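Local coordinates for protein paenibacillus xanthan lyase (Paenibacillus, PDB 6F2P) that probably cleaves xanthan by beta-elimination, releasing terminal mannose units from the side chains of the polysaccharide, at residues Thr460-Gln465 with Ser679-Glu684; Phe689-Ser694 with Met731-Asn736; Val701-Ile706 with Pro870-Phe875; Lys710-Leu715 with Val747-Thr752; Ile722-Tyr727 with Ser757-Ile762. One frame throughout, in Å; residues are numbered along the deposited sequence.

Contact 1. Residues Thr460-Gln465 with Ser679-Glu684; sequences TDILGQ and SVMTKE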
# COMPACT_ATOMS: atom_id res chain seq x y z
N THR A 460 -0.24 -3.71 7.53
CA THR A 460 1.13 -3.82 8.04
C THR A 460 1.42 -5.26 8.49
O THR A 460 0.54 -6.12 8.46
CB THR A 460 1.40 -2.84 9.19
OG1 THR A 460 2.80 -2.82 9.48
CG2 THR A 460 0.64 -3.24 10.45
N ASP A 461 2.65 -5.52 8.91
CA ASP A 461 3.08 -6.89 9.12
C ASP A 461 4.17 -7.00 10.18
O ASP A 461 4.76 -6.00 10.58
CB ASP A 461 3.64 -7.45 7.83
CG ASP A 461 4.72 -6.57 7.25
OD1 ASP A 461 5.84 -6.54 7.82
OD2 ASP A 461 4.46 -5.90 6.23
N ILE A 462 4.45 -8.22 10.59
CA ILE A 462 5.49 -8.45 11.57
C ILE A 462 6.19 -9.79 11.31
O ILE A 462 5.58 -10.74 10.82
CB ILE A 462 4.94 -8.33 13.01
CG1 ILE A 462 5.99 -7.73 13.94
CG2 ILE A 462 4.43 -9.67 13.52
CD1 ILE A 462 5.42 -7.20 15.24
N LEU A 463 7.49 -9.83 11.60
CA LEU A 463 8.31 -11.04 11.45
C LEU A 463 8.36 -11.56 10.02
O LEU A 463 8.84 -12.67 9.77
CB LEU A 463 7.81 -12.13 12.41
CG LEU A 463 7.85 -11.73 13.88
CD1 LEU A 463 7.37 -12.85 14.78
CD2 LEU A 463 9.26 -11.31 14.26
N GLY A 464 7.89 -10.75 9.08
CA GLY A 464 7.76 -11.19 7.71
C GLY A 464 6.86 -12.40 7.54
O GLY A 464 6.95 -13.08 6.52
N GLN A 465 5.98 -12.65 8.51
CA GLN A 465 5.16 -13.86 8.54
C GLN A 465 3.68 -13.62 8.89
O GLN A 465 2.80 -14.38 8.51
CB GLN A 465 5.72 -14.85 9.56
CG GLN A 465 7.09 -15.40 9.22
CD GLN A 465 7.41 -16.63 10.04
OE1 GLN A 465 6.67 -17.62 10.01
NE2 GLN A 465 8.49 -16.56 10.81
N SER A 679 -2.65 1.10 10.49
CA SER A 679 -2.69 -0.34 10.66
C SER A 679 -1.50 -0.70 11.55
O SER A 679 -0.38 -0.25 11.31
CB SER A 679 -2.60 -1.03 9.32
OG SER A 679 -2.77 -2.43 9.47
N VAL A 680 -1.74 -1.46 12.60
CA VAL A 680 -0.72 -1.71 13.61
C VAL A 680 -0.65 -3.19 13.96
O VAL A 680 -1.69 -3.85 14.04
CB VAL A 680 -1.02 -0.91 14.88
CG1 VAL A 680 0.03 -1.15 15.95
CG2 VAL A 680 -1.14 0.57 14.55
N MET A 681 0.56 -3.71 14.15
CA MET A 681 0.72 -5.09 14.59
C MET A 681 1.80 -5.17 15.68
O MET A 681 2.85 -4.55 15.56
CB MET A 681 1.03 -6.01 13.41
CG MET A 681 1.21 -7.47 13.79
SD MET A 681 0.95 -8.62 12.41
CE MET A 681 -0.83 -8.63 12.35
N THR A 682 1.51 -5.92 16.75
CA THR A 682 2.45 -6.08 17.86
C THR A 682 2.88 -7.53 18.04
O THR A 682 2.09 -8.46 17.83
CB THR A 682 1.86 -5.56 19.19
OG1 THR A 682 0.77 -6.40 19.61
CG2 THR A 682 1.36 -4.11 19.06
N LYS A 683 4.13 -7.72 18.42
CA LYS A 683 4.64 -9.03 18.83
C LYS A 683 5.29 -8.93 20.21
O LYS A 683 6.24 -8.15 20.40
CB LYS A 683 5.63 -9.57 17.80
CG LYS A 683 6.47 -10.75 18.28
CD LYS A 683 5.68 -12.05 18.32
CE LYS A 683 6.40 -13.10 19.18
NZ LYS A 683 6.04 -14.51 18.80
N GLU A 684 4.77 -9.68 21.17
CA GLU A 684 5.32 -9.69 22.52
C GLU A 684 6.02 -11.00 22.87
O GLU A 684 5.55 -12.09 22.52
CB GLU A 684 4.23 -9.40 23.55
CG GLU A 684 4.72 -9.49 24.99
CD GLU A 684 3.74 -8.93 26.01
OE1 GLU A 684 2.57 -8.64 25.64
OE2 GLU A 684 4.14 -8.78 27.18
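Strands 460-462 and 679-684 run in nearly the same direction, 9° apart, with their axes 6.2 Å from each other at closest, yet no hydrogen bond joins them; side chains pack on each other and on the facing backbone. Thr460 sets its OG1 anti to its backbone N, which drops CG2 straight onto the other strand. That methyl rests 3.3 Å from the carbonyl O of Ser679, and it also touches Met681, its CG2 lying 4.1 Å from Met681 CB. The hydroxyl is turned elsewhere, bonding to Ser744 and Ser692, while Ser679 OG is held by Asn660. Met681 leaves its strand with CG anti to the backbone N and then bends at chi3 (-78°), so that it crosses Ile462 obliquely and brings SD to 3.8 Å from Ile462 CG2. The other branch of Ile462 reaches further along the strand: its CD1 sits 3.5 Å from Lys683 CB, close to the Lys683 backbone N as well. Lys683 starts toward Ile462 but kinks at chi2 (75°); its aliphatic part passes Leu463 at about a right angle, CD to Leu463 CD1 4.0 Å, before NZ goes off to the carbonyl O of Leu654. Just past the strand the chain reverses in a tight turn, with Gln465 N bonded to Ile462 O at 3.0 Å. Strand 457-462 is an edge strand of the nine-stranded sheet of the super-sandwich domain, and here it packs on the seven-stranded sheet of the C-terminal beta-sandwich: this is the joint between the two beta domains of a polysaccharide lyase of family 8.

Contact 2. Residues Phe689-Ser694 with Met731-Asn736; sequences FEISVS and MKFKVN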
# COMPACT_ATOMS: atom_id res chain seq x y z
N PHE A 689 9.26 -6.31 23.07
CA PHE A 689 7.96 -5.93 22.55
C PHE A 689 8.17 -5.16 21.26
O PHE A 689 8.84 -4.13 21.25
CB PHE A 689 7.23 -5.06 23.56
CG PHE A 689 5.77 -4.97 23.34
CD1 PHE A 689 5.26 -4.16 22.33
CD2 PHE A 689 4.89 -5.68 24.13
CE1 PHE A 689 3.89 -4.09 22.12
CE2 PHE A 689 3.54 -5.61 23.93
CZ PHE A 689 3.03 -4.81 22.92
N GLU A 690 7.62 -5.68 20.17
CA GLU A 690 7.80 -5.04 18.87
C GLU A 690 6.49 -4.51 18.31
O GLU A 690 5.44 -5.15 18.44
CB GLU A 690 8.46 -6.00 17.90
CG GLU A 690 8.61 -5.44 16.51
CD GLU A 690 9.18 -6.45 15.53
OE1 GLU A 690 9.33 -7.63 15.90
OE2 GLU A 690 9.47 -6.04 14.39
N ILE A 691 6.55 -3.33 17.70
CA ILE A 691 5.37 -2.73 17.09
C ILE A 691 5.61 -2.34 15.63
O ILE A 691 6.64 -1.75 15.29
CB ILE A 691 4.92 -1.49 17.87
CG1 ILE A 691 4.62 -1.86 19.32
CG2 ILE A 691 3.70 -0.85 17.21
CD1 ILE A 691 5.48 -1.13 20.32
N SER A 692 4.66 -2.69 14.77
CA SER A 692 4.74 -2.31 13.37
C SER A 692 3.59 -1.36 13.03
O SER A 692 2.44 -1.63 13.36
CB SER A 692 4.67 -3.54 12.47
OG SER A 692 4.87 -3.19 11.11
N VAL A 693 3.92 -0.23 12.40
CA VAL A 693 2.91 0.79 12.08
C VAL A 693 2.96 1.20 10.62
O VAL A 693 4.04 1.31 10.04
CB VAL A 693 3.13 2.05 12.92
CG1 VAL A 693 1.96 3.01 12.76
CG2 VAL A 693 3.33 1.69 14.37
N SER A 694 1.79 1.43 10.02
CA SER A 694 1.74 1.98 8.67
C SER A 694 0.56 2.91 8.54
O SER A 694 -0.40 2.80 9.29
CB SER A 694 1.64 0.87 7.63
OG SER A 694 0.32 0.35 7.59
N MET A 731 5.23 2.60 27.09
CA MET A 731 5.92 2.88 25.83
C MET A 731 5.22 3.99 25.05
O MET A 731 4.00 3.98 24.89
CB MET A 731 6.01 1.62 24.97
CG MET A 731 7.12 0.69 25.39
SD MET A 731 6.94 -0.98 24.72
CE MET A 731 5.88 -1.77 25.92
N LYS A 732 5.99 4.97 24.59
CA LYS A 732 5.44 6.05 23.79
C LYS A 732 6.38 6.36 22.64
O LYS A 732 7.58 6.48 22.84
CB LYS A 732 5.24 7.32 24.63
CG LYS A 732 4.10 7.22 25.63
CD LYS A 732 3.81 8.57 26.29
CE LYS A 732 2.53 8.50 27.12
NZ LYS A 732 2.21 9.75 27.86
N PHE A 733 5.83 6.46 21.43
CA PHE A 733 6.63 6.90 20.29
C PHE A 733 5.78 7.57 19.23
O PHE A 733 4.56 7.61 19.35
CB PHE A 733 7.44 5.75 19.68
CG PHE A 733 6.60 4.66 19.07
CD1 PHE A 733 6.04 3.66 19.86
CD2 PHE A 733 6.40 4.60 17.70
CE1 PHE A 733 5.28 2.64 19.29
CE2 PHE A 733 5.64 3.58 17.12
CZ PHE A 733 5.08 2.61 17.92
N LYS A 734 6.43 8.12 18.20
CA LYS A 734 5.72 8.68 17.05
C LYS A 734 6.42 8.25 15.77
O LYS A 734 7.59 7.92 15.79
CB LYS A 734 5.64 10.21 17.13
CG LYS A 734 6.99 10.91 17.05
CD LYS A 734 6.88 12.41 17.30
CE LYS A 734 8.26 13.05 17.26
NZ LYS A 734 8.24 14.51 17.55
N VAL A 735 5.67 8.25 14.67
CA VAL A 735 6.19 7.89 13.36
C VAL A 735 5.96 9.06 12.41
O VAL A 735 4.85 9.59 12.36
CB VAL A 735 5.42 6.71 12.77
CG1 VAL A 735 6.12 6.19 11.51
CG2 VAL A 735 5.25 5.60 13.79
N ASN A 736 6.98 9.45 11.67
CA ASN A 736 6.80 10.43 10.60
C ASN A 736 6.48 9.69 9.31
O ASN A 736 7.36 9.08 8.69
CB ASN A 736 8.06 11.28 10.43
CG ASN A 736 7.85 12.45 9.49
OD1 ASN A 736 6.98 12.43 8.61
ND2 ASN A 736 8.65 13.50 9.67
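Two torsions set up this contact: Met731 bends at chi3 (-86°) to swing its methyl across to Phe689, and Phe733 places CG between its backbone N and carbonyl carbon (chi1 65°), which sends the ring out toward Ile691 and Val693. The Met731 methyl lies over one face of the Phe689 ring, displaced toward the rim, with CE 4.1 Å from Phe689 CG. Met731 SD lies obliquely, 4.9 Å from the centroid of the Phe689 ring, a Met-aromatic contact. Phe733 offers its edge. Ile691 CG2 comes in near the ring plane, 3.8 Å from Phe733 CZ, and the second branch of Ile691 puts CD1 3.9 Å from Phe733 CE1, so the two branches run along the CZ-CE1 side of the ring. Val693 meets the same ring tip to tip, its CG2 4.1 Å from Phe733 CZ. At the far end Val693 CB faces Val735 CG2 at 4.2 Å. All six of these residues are buried and apolar, and no hydrogen bond crosses between the strands, whose axes cross at -36°; the two sheets face each other across the core of a beta-sandwich. Strand 688-694 lies between strands 678-684 and 744-750 in the larger sheet, where Phe749 also packs on Met731, while strand 731-736 runs between strands 703-708 and 722-726 in the smaller one, with Ile706 packed beside Phe733.

Contact 3. Residues Val701-Ile706 with Pro870-Phe875; sequences VGTIYI and PGSYLF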
# COMPACT_ATOMS: atom_id res chain seq x y z
N VAL A 701 0.61 13.36 5.81
CA VAL A 701 1.91 13.97 5.55
C VAL A 701 2.61 14.38 6.84
O VAL A 701 3.68 14.99 6.81
CB VAL A 701 1.79 15.23 4.67
CG1 VAL A 701 1.12 14.89 3.35
CG2 VAL A 701 1.03 16.29 5.40
N GLY A 702 1.99 14.06 7.97
CA GLY A 702 2.54 14.41 9.26
C GLY A 702 2.97 13.18 10.04
O GLY A 702 3.73 12.35 9.53
N THR A 703 2.47 13.06 11.26
CA THR A 703 2.91 11.99 12.15
C THR A 703 1.77 11.08 12.60
O THR A 703 0.58 11.40 12.43
CB THR A 703 3.59 12.56 13.43
OG1 THR A 703 2.72 13.51 14.05
CG2 THR A 703 4.90 13.25 13.10
N ILE A 704 2.15 9.95 13.18
CA ILE A 704 1.22 9.13 13.93
C ILE A 704 1.82 8.87 15.30
O ILE A 704 2.90 8.29 15.41
CB ILE A 704 0.98 7.78 13.26
CG1 ILE A 704 0.29 7.95 11.90
CG2 ILE A 704 0.16 6.88 14.18
CD1 ILE A 704 0.21 6.65 11.08
N TYR A 705 1.13 9.30 16.34
CA TYR A 705 1.55 9.02 17.71
C TYR A 705 0.94 7.70 18.18
O TYR A 705 -0.25 7.44 18.00
CB TYR A 705 1.11 10.14 18.64
CG TYR A 705 2.01 11.35 18.64
CD1 TYR A 705 2.28 12.05 17.46
CD2 TYR A 705 2.56 11.84 19.82
CE1 TYR A 705 3.10 13.17 17.47
CE2 TYR A 705 3.37 12.95 19.83
CZ TYR A 705 3.63 13.61 18.66
OH TYR A 705 4.44 14.72 18.66
N ILE A 706 1.78 6.86 18.77
CA ILE A 706 1.34 5.58 19.30
C ILE A 706 1.75 5.45 20.77
O ILE A 706 2.89 5.72 21.15
CB ILE A 706 1.98 4.43 18.49
CG1 ILE A 706 1.54 4.49 17.02
CG2 ILE A 706 1.66 3.08 19.13
CD1 ILE A 706 0.13 4.02 16.73
N PRO A 870 -0.77 16.21 22.04
CA PRO A 870 0.41 16.39 21.21
C PRO A 870 0.25 15.60 19.92
O PRO A 870 -0.29 14.48 19.95
CB PRO A 870 1.53 15.79 22.07
CG PRO A 870 0.85 14.73 22.85
CD PRO A 870 -0.56 15.22 23.10
N GLY A 871 0.69 16.17 18.81
CA GLY A 871 0.60 15.50 17.53
C GLY A 871 0.62 16.50 16.41
O GLY A 871 0.98 17.66 16.61
N SER A 872 0.21 16.05 15.22
CA SER A 872 0.21 16.91 14.05
C SER A 872 -1.02 17.81 14.02
O SER A 872 -2.12 17.41 14.44
CB SER A 872 0.30 16.07 12.78
OG SER A 872 1.52 15.36 12.74
N TYR A 873 -0.83 19.04 13.55
CA TYR A 873 -1.92 19.99 13.37
C TYR A 873 -1.79 20.66 12.02
O TYR A 873 -0.69 20.92 11.55
CB TYR A 873 -1.94 21.04 14.49
CG TYR A 873 -2.37 20.49 15.83
CD1 TYR A 873 -1.49 19.79 16.65
CD2 TYR A 873 -3.67 20.67 16.29
CE1 TYR A 873 -1.88 19.28 17.86
CE2 TYR A 873 -4.08 20.17 17.51
CZ TYR A 873 -3.18 19.48 18.29
OH TYR A 873 -3.58 18.97 19.51
N LEU A 874 -2.92 20.95 11.38
CA LEU A 874 -2.89 21.58 10.08
C LEU A 874 -3.03 23.10 10.20
O LEU A 874 -4.08 23.62 10.59
CB LEU A 874 -3.97 21.01 9.17
CG LEU A 874 -4.03 19.49 9.05
CD1 LEU A 874 -5.35 19.08 8.38
CD2 LEU A 874 -2.83 18.96 8.28
N PHE A 875 -1.95 23.81 9.86
CA PHE A 875 -1.93 25.26 9.85
C PHE A 875 -2.18 25.74 8.43
O PHE A 875 -1.33 25.56 7.55
CB PHE A 875 -0.56 25.78 10.31
CG PHE A 875 -0.30 25.65 11.79
CD1 PHE A 875 -0.32 24.42 12.41
CD2 PHE A 875 0.03 26.77 12.54
CE1 PHE A 875 -0.06 24.30 13.77
CE2 PHE A 875 0.29 26.66 13.89
CZ PHE A 875 0.26 25.43 14.50
O HOH W 1 0.02 13.16 15.01
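Tyr705 sends its CB toward segment 870-875 and lays one face of its ring over the backbone of Pro870 and Gly871. CG and CD2 lie near the carbonyl O of Pro870, which stands 3.8 Å from the ring plane over the centre. Tyr705 CE2 meets the pyrrolidine ring, 4.1 Å from Pro870 CB. On the other flank Tyr705 CE1 comes to 3.4 Å from Gly871 CA, with CD1 and CZ also close to that carbon. Gly871 takes up backbone angles (phi 157°, psi -164°) at which a CB would jam against the preceding carbonyl. At the tip, OH bonds to Asp812 OD1. Strand 703-708, from the smaller sheet of the C-terminal beta-sandwich, thereby docks against strand 871-882 of the following beta-sandwich, which carries calcium sites of its own. In the same seam Thr703 OG1 and Ser872 OG share a hydrogen bond of 2.6 Å. Gly702 CA lies 3.7 Å from Ser872 OG. A water spans the two strands, 2.9 Å from Thr703 OG1; it accepts from the backbone N of Ser872 at 2.9 Å and donates a weak bond to Thr703 O.

Contact 4. Residues Lys710-Leu715 with Val747-Thr752; sequences KSATGL and VKFSLT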
# COMPACT_ATOMS: atom_id res chain seq x y z
N LYS A 710 2.32 -0.48 28.39
CA LYS A 710 3.20 -1.42 29.07
C LYS A 710 4.58 -0.80 29.25
O LYS A 710 5.03 -0.00 28.43
CB LYS A 710 3.33 -2.72 28.29
CG LYS A 710 3.92 -3.83 29.11
CD LYS A 710 4.23 -5.07 28.29
CE LYS A 710 3.80 -6.31 29.05
NZ LYS A 710 2.30 -6.39 29.12
N SER A 711 5.24 -1.18 30.34
CA SER A 711 6.53 -0.63 30.69
C SER A 711 7.65 -1.32 29.92
O SER A 711 7.69 -2.55 29.86
CB SER A 711 6.77 -0.78 32.19
OG SER A 711 7.99 -0.18 32.58
N ALA A 712 8.54 -0.53 29.34
CA ALA A 712 9.75 -1.07 28.73
C ALA A 712 10.99 -0.52 29.42
O ALA A 712 10.95 0.51 30.09
CB ALA A 712 9.79 -0.76 27.25
N THR A 713 12.11 -1.23 29.27
CA THR A 713 13.34 -0.86 29.95
C THR A 713 14.23 -0.02 29.05
O THR A 713 15.04 0.77 29.52
CB THR A 713 14.11 -2.11 30.38
OG1 THR A 713 14.47 -2.87 29.22
CG2 THR A 713 13.26 -2.96 31.29
N GLY A 714 14.08 -0.19 27.74
CA GLY A 714 14.84 0.62 26.80
C GLY A 714 14.58 0.21 25.37
O GLY A 714 13.57 -0.40 25.06
N LEU A 715 15.52 0.55 24.51
CA LEU A 715 15.37 0.31 23.08
C LEU A 715 16.25 -0.83 22.60
O LEU A 715 17.37 -1.00 23.07
CB LEU A 715 15.69 1.59 22.31
CG LEU A 715 15.43 1.53 20.81
CD1 LEU A 715 13.95 1.26 20.56
CD2 LEU A 715 15.88 2.82 20.14
N VAL A 747 9.49 -0.75 15.49
CA VAL A 747 10.30 -0.44 16.66
C VAL A 747 10.21 -1.62 17.63
O VAL A 747 9.15 -2.20 17.82
CB VAL A 747 9.85 0.88 17.34
CG1 VAL A 747 8.41 0.79 17.83
CG2 VAL A 747 10.78 1.24 18.49
N LYS A 748 11.35 -1.99 18.22
CA LYS A 748 11.38 -3.10 19.17
C LYS A 748 11.97 -2.64 20.50
O LYS A 748 13.13 -2.22 20.59
CB LYS A 748 12.14 -4.30 18.60
CG LYS A 748 12.24 -5.47 19.57
CD LYS A 748 12.40 -6.81 18.85
CE LYS A 748 13.62 -6.84 17.96
NZ LYS A 748 13.92 -8.19 17.40
N PHE A 749 11.15 -2.73 21.54
CA PHE A 749 11.54 -2.29 22.87
C PHE A 749 12.04 -3.46 23.71
O PHE A 749 11.63 -4.60 23.51
CB PHE A 749 10.34 -1.66 23.56
CG PHE A 749 9.99 -0.30 23.03
CD1 PHE A 749 10.63 0.83 23.51
CD2 PHE A 749 9.00 -0.14 22.07
CE1 PHE A 749 10.30 2.10 23.03
CE2 PHE A 749 8.66 1.12 21.58
CZ PHE A 749 9.32 2.24 22.07
N SER A 750 12.93 -3.18 24.66
CA SER A 750 13.36 -4.19 25.61
C SER A 750 12.43 -4.19 26.82
O SER A 750 11.95 -3.14 27.24
CB SER A 750 14.80 -3.94 26.04
OG SER A 750 14.94 -2.67 26.66
N LEU A 751 12.17 -5.36 27.38
CA LEU A 751 11.29 -5.45 28.55
C LEU A 751 12.04 -5.86 29.81
O LEU A 751 11.49 -5.80 30.91
CB LEU A 751 10.15 -6.43 28.28
CG LEU A 751 9.14 -6.06 27.20
CD1 LEU A 751 8.02 -7.09 27.15
CD2 LEU A 751 8.58 -4.67 27.45
N THR A 752 13.28 -6.30 29.64
CA THR A 752 14.09 -6.74 30.77
C THR A 752 15.43 -6.00 30.85
O THR A 752 15.74 -5.15 30.00
CB THR A 752 14.39 -8.25 30.71
OG1 THR A 752 15.10 -8.55 29.50
CG2 THR A 752 13.10 -9.06 30.78
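Thr713 OG1 is gripped twice: it accepts from Ser750 OG at 2.6 Å and donates to the carbonyl O of Thr752 at 2.7 Å. Both serine and threonine hydroxyls sit between their own backbone N and carbonyl carbon (chi1 60° and 62°), which turns them tip to tip. The backbones add two fairly straight bonds. Thr713 N donates to Ser750 O at 2.8 Å, arriving well above the carbonyl plane, and Ser750 N donates to Gly714 O at 2.9 Å. The second bond marks Gly714 and Ser750 as an antiparallel hydrogen-bonded pair, although the donor to Ser750 O is Thr713 N, one residue early; Leu715 and Phe749 follow as a non-hydrogen-bonded one. Here strand 714-718 joins as an edge strand of the seven-stranded sheet of the C-terminal beta-sandwich, pairing with strand 744-750. Gly714 O also lies near the plane of the Phe749 ring, at its edge. Ala712 CB settles 3.8 Å from Phe749 CB and 4.1 Å from Leu751 CD2. That leucine methyl lies beside Ser711 O, while Thr713 CG2 packs 3.4 Å from the carbonyl O of Leu751. Leu715 begins by pointing away, but a turn at chi2 (60°) brings CD1 back to 3.8 Å from Val747 CG2, the two side chains crossing at about a right angle. Ala712 packs further on Met731 of the opposing sheet.

Contact 5. Residues Ile722-Tyr727 with Ser757-Ile762; sequences ITVIQY and SNPSPI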
# COMPACT_ATOMS: atom_id res chain seq x y z
N ILE A 722 10.90 6.52 13.21
CA ILE A 722 10.40 6.36 14.58
C ILE A 722 11.15 7.29 15.53
O ILE A 722 12.37 7.37 15.51
CB ILE A 722 10.60 4.93 15.10
CG1 ILE A 722 9.92 3.91 14.18
CG2 ILE A 722 10.05 4.80 16.52
CD1 ILE A 722 8.43 3.96 14.24
N THR A 723 10.41 7.99 16.39
CA THR A 723 11.02 8.77 17.45
C THR A 723 10.48 8.28 18.78
O THR A 723 9.30 8.44 19.05
CB THR A 723 10.69 10.26 17.32
OG1 THR A 723 11.21 10.76 16.09
CG2 THR A 723 11.28 11.04 18.47
N VAL A 724 11.34 7.67 19.59
CA VAL A 724 10.91 7.16 20.89
C VAL A 724 10.63 8.32 21.84
O VAL A 724 11.42 9.26 21.94
CB VAL A 724 11.95 6.23 21.50
CG1 VAL A 724 11.49 5.75 22.86
CG2 VAL A 724 12.19 5.06 20.59
N ILE A 725 9.49 8.26 22.52
CA ILE A 725 9.09 9.35 23.41
C ILE A 725 9.21 8.95 24.88
O ILE A 725 9.56 9.78 25.73
CB ILE A 725 7.67 9.83 23.09
CG1 ILE A 725 7.62 10.35 21.66
CG2 ILE A 725 7.21 10.90 24.07
CD1 ILE A 725 6.30 10.97 21.30
N GLN A 726 8.95 7.68 25.17
CA GLN A 726 9.05 7.20 26.54
C GLN A 726 9.19 5.69 26.60
O GLN A 726 8.67 4.98 25.76
CB GLN A 726 7.81 7.62 27.32
CG GLN A 726 7.89 7.33 28.80
CD GLN A 726 6.63 7.73 29.51
OE1 GLN A 726 6.53 8.83 30.05
NE2 GLN A 726 5.65 6.84 29.50
N TYR A 727 9.89 5.20 27.63
CA TYR A 727 10.01 3.77 27.88
C TYR A 727 9.11 3.31 29.03
O TYR A 727 8.43 2.29 28.92
CB TYR A 727 11.46 3.42 28.23
CG TYR A 727 12.43 3.74 27.14
CD1 TYR A 727 12.30 3.15 25.88
CD2 TYR A 727 13.48 4.61 27.35
CE1 TYR A 727 13.19 3.43 24.87
CE2 TYR A 727 14.38 4.90 26.34
CZ TYR A 727 14.23 4.31 25.10
OH TYR A 727 15.12 4.60 24.09
N SER A 757 17.53 5.34 30.69
CA SER A 757 16.88 6.62 30.92
C SER A 757 15.77 6.88 29.91
O SER A 757 15.93 6.61 28.72
CB SER A 757 17.90 7.76 30.88
OG SER A 757 18.78 7.70 31.99
N ASN A 758 14.64 7.39 30.39
CA ASN A 758 13.60 7.88 29.50
C ASN A 758 14.13 9.02 28.67
O ASN A 758 14.90 9.84 29.18
CB ASN A 758 12.39 8.38 30.30
CG ASN A 758 11.39 7.29 30.59
OD1 ASN A 758 11.30 6.30 29.86
ND2 ASN A 758 10.62 7.47 31.66
N PRO A 759 13.74 9.08 27.39
CA PRO A 759 14.09 10.22 26.54
C PRO A 759 13.70 11.54 27.18
O PRO A 759 12.71 11.62 27.92
CB PRO A 759 13.27 9.98 25.27
CG PRO A 759 13.11 8.50 25.22
CD PRO A 759 12.94 8.08 26.66
N SER A 760 14.48 12.58 26.92
CA SER A 760 14.14 13.89 27.45
C SER A 760 12.89 14.35 26.72
O SER A 760 12.70 14.02 25.54
CB SER A 760 15.29 14.88 27.24
OG SER A 760 16.50 14.38 27.77
N PRO A 761 12.02 15.08 27.42
CA PRO A 761 10.84 15.69 26.79
C PRO A 761 11.23 16.44 25.53
O PRO A 761 12.32 17.00 25.45
CB PRO A 761 10.31 16.64 27.87
CG PRO A 761 11.36 16.63 29.01
CD PRO A 761 12.07 15.33 28.87
N ILE A 762 10.36 16.42 24.52
CA ILE A 762 10.67 17.03 23.24
C ILE A 762 10.02 18.40 23.17
O ILE A 762 8.81 18.51 22.99
CB ILE A 762 10.15 16.16 22.07
CG1 ILE A 762 10.80 14.77 22.11
CG2 ILE A 762 10.41 16.82 20.73
CD1 ILE A 762 10.36 13.88 20.97
O HOH W 2 9.96 12.78 25.35
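Asn758 OD1 is the best-held polar atom here: Tyr727 N donates to it at 2.9 Å (153° at the hydrogen), from above the amide plane. The other end of the amide, ND2, bonds to Tyr728 O, so with these two bonds both ends of the group are tied down. This pins the irregular chain that leaves the C-terminal beta-sandwich against the end of 722-726, an edge strand of its smaller sheet, just where a classic beta bulge sets Ile725 and Gln726 both opposite Lys732. Gln726 runs alongside Asn758, the two pointing the same way with their amide planes 26° apart; its NE2 turns to Thr730 O. The ring of Tyr727 slides past the Asn758 amide in the opposite direction and takes Ser757 O at its edge, in plane, 3.3 Å from CE2. Pro759 wedges in beyond, its CD 3.5 Å from Tyr727 CE2, the two side chains crossing at about a right angle. Further round the pyrrolidine, Pro759 CB lies 3.7 Å from Ile725 O, and Pro759 CG is 4.0 Å from Val724 CG1. Past the proline a water links the two segments, donating to Ile725 O at 3.1 Å and to Ser760 O at 3.0 Å. The loop touches the strand once more at its far end, where Ile762 CD1 comes to 3.9 Å from Thr723 CG2.

In the fold
Contact 1 comes first and stands in series with the rest: it closes a long loop, 460 to 679, that ties the super-sandwich domain to the C-terminal beta-sandwich. Contacts 2, 3, 4 and 5 then open in turn at 689, 701, 710 and 722, before any of them closes. Contact 2 closes at 731, joining the two sheets of the sandwich and crossing contacts 3, 4 and 5. Contact 4 closes at 747, adding an outer strand to the larger sheet, and crosses contact 5, which closes at 757 on the outer strand of the smaller one. Contact 3 closes last, at 870, enclosing contacts 4 and 5 and fastening the next beta-sandwich to this one.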